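Local atomic coordinates of glycosylation Associate Protein 1 (Streptococcus agalactiae serotype V, PDB entry 6OYC), a protein that probably takes part, together with two partner proteins, in the glycosylation and accessory Sec-dependent secretion of bacterial surface adhesins, and belongs to a family of the GT-B clan. Residues A[54-57]-A[58-61]. Numbering follows the deposited sequence.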
loop_
_atom_site.group_PDB
_atom_site.type_symbol
_atom_site.label_atom_id
_atom_site.label_comp_id
_atom_site.label_asym_id
_atom_site.label_seq_id
_atom_site.Cartn_x
_atom_site.Cartn_y
_atom_site.Cartn_z
ATOM N N ASN A 54 -10.509 7.158 -9.077
ATOM C CA ASN A 54 -10.743 8.015 -7.923
ATOM C C ASN A 54 -9.799 9.206 -7.937
ATOM O O ASN A 54 -8.830 9.263 -8.694
ATOM C CB ASN A 54 -10.581 7.235 -6.615
ATOM C CG ASN A 54 -9.191 6.638 -6.454
ATOM O OD1 ASN A 54 -8.685 5.962 -7.347
ATOM N ND2 ASN A 54 -8.572 6.892 -5.316
ATOM N N TYR A 55 -10.109 10.169 -7.075
ATOM C CA TYR A 55 -9.322 11.392 -6.933
ATOM C C TYR A 55 -7.946 11.070 -6.328
ATOM O O TYR A 55 -7.858 10.526 -5.220
ATOM C CB TYR A 55 -10.114 12.357 -6.048
ATOM C CG TYR A 55 -9.504 13.712 -5.767
ATOM C CD1 TYR A 55 -9.100 14.555 -6.803
ATOM C CD2 TYR A 55 -9.347 14.158 -4.460
ATOM C CE1 TYR A 55 -8.564 15.796 -6.540
ATOM C CE2 TYR A 55 -8.828 15.399 -4.186
ATOM C CZ TYR A 55 -8.429 16.208 -5.227
ATOM O OH TYR A 55 -7.902 17.441 -4.961
ATOM N N MET A 56 -6.868 11.387 -7.043
ATOM C CA MET A 56 -5.516 11.016 -6.599
ATOM C C MET A 56 -4.526 12.164 -6.803
ATOM O O MET A 56 -3.633 12.098 -7.657
ATOM C CB MET A 56 -5.053 9.753 -7.333
ATOM C CG MET A 56 -5.761 8.487 -6.868
ATOM S SD MET A 56 -5.112 8.033 -5.253
ATOM C CE MET A 56 -3.766 6.942 -5.749
ATOM N N PRO A 57 -4.636 13.229 -6.006
ATOM C CA PRO A 57 -3.715 14.374 -6.181
ATOM C C PRO A 57 -2.250 14.023 -5.944
ATOM O O PRO A 57 -1.364 14.763 -6.394
ATOM C CB PRO A 57 -4.220 15.393 -5.153
ATOM C CG PRO A 57 -4.976 14.558 -4.135
ATOM C CD PRO A 57 -5.590 13.443 -4.903
ATOM N N ASN A 58 -1.963 12.910 -5.269
ATOM C CA ASN A 58 -0.595 12.477 -5.016
ATOM C C ASN A 58 -0.193 11.303 -5.897
ATOM O O ASN A 58 0.681 10.516 -5.523
ATOM C CB ASN A 58 -0.413 12.106 -3.546
ATOM C CG ASN A 58 0.911 12.538 -3.028
ATOM O OD1 ASN A 58 1.318 13.684 -3.236
ATOM N ND2 ASN A 58 1.635 11.614 -2.377
ATOM N N LEU A 59 -0.817 11.181 -7.074
ATOM C CA LEU A 59 -0.675 9.970 -7.877
ATOM C C LEU A 59 0.755 9.791 -8.377
ATOM O O LEU A 59 1.258 8.661 -8.441
ATOM C CB LEU A 59 -1.658 10.010 -9.044
ATOM C CG LEU A 59 -1.616 8.851 -10.040
ATOM C CD1 LEU A 59 -1.777 7.519 -9.333
ATOM C CD2 LEU A 59 -2.715 9.027 -11.103
ATOM N N ARG A 60 1.431 10.887 -8.732
ATOM C CA ARG A 60 2.738 10.723 -9.359
ATOM C C ARG A 60 3.778 10.234 -8.346
ATOM O O ARG A 60 4.581 9.348 -8.659
ATOM C CB ARG A 60 3.155 12.026 -10.049
ATOM C CG ARG A 60 2.485 12.231 -11.451
ATOM C CD ARG A 60 1.734 13.563 -11.574
ATOM N NE ARG A 60 0.808 13.775 -10.467
ATOM C CZ ARG A 60 -0.468 13.399 -10.468
ATOM N NH1 ARG A 60 -1.001 12.810 -11.545
ATOM N NH2 ARG A 60 -1.215 13.618 -9.389
ATOM N N TYR A 61 3.748 10.757 -7.110
ATOM C CA TYR A 61 4.601 10.180 -6.077
ATOM C C TYR A 61 4.200 8.749 -5.793
ATOM O O TYR A 61 5.064 7.887 -5.605
ATOM C CB TYR A 61 4.563 11.000 -4.784
ATOM C CG TYR A 61 5.477 12.194 -4.858
ATOM C CD1 TYR A 61 6.832 12.042 -5.172
ATOM C CD2 TYR A 61 4.991 13.482 -4.657
ATOM C CE1 TYR A 61 7.672 13.141 -5.264
ATOM C CE2 TYR A 61 5.819 14.578 -4.748
ATOM C CZ TYR A 61 7.154 14.400 -5.061
ATOM O OH TYR A 61 7.966 15.487 -5.149
HETATM O O HOH W 1 -3.796 12.801 -10.435
#
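The guanidinium group of Arg60 turns an edge to the backbone of Met56 and Pro57, whose carbonyl oxygens lie near its plane, while a water lies in plane at the edge, beside NH1 and NH2. The Tyr55 ring carries Pro57 CD 3.7 Å above the centre of one face, and its edge-to-face neighbour is Tyr170; the Tyr61 ring has Asn58 OD1 in plane at its edge. One amino group of Arg60 does the work: NH2 gives weak hydrogen bonds to Pro57 O (3.2 Å) and Met56 O (3.3 Å). Bends at chi2 (125°) and chi3 (-51°) curl the chain back so that its edge meets the turn. Met56 to Leu59 form a type I beta turn, closed by a weak Leu59 N to Met56 O bond of 3.0 Å; this turn ends the loop between strand 48-52 and helix 59-65. Asn58 occupies the N-cap position without capping through its side chain; its OD1 bonds instead to Asn130. On the apolar side Met56 and Leu59 cross nearly perpendicularly, their CB atoms 3.8 Å apart. Met56 O collects the weak bonds from the Leu59 amide and Arg60 NH2, and a water donating at 2.9 Å that also accepts from NH2. Since Asp150 takes Arg60 NE in a salt bridge and Tyr73 takes NH1, the guanidinium is fixed from several directions; its charge, largely balanced by Asp150, may still polarise the two turn carbonyls just ahead of the helix.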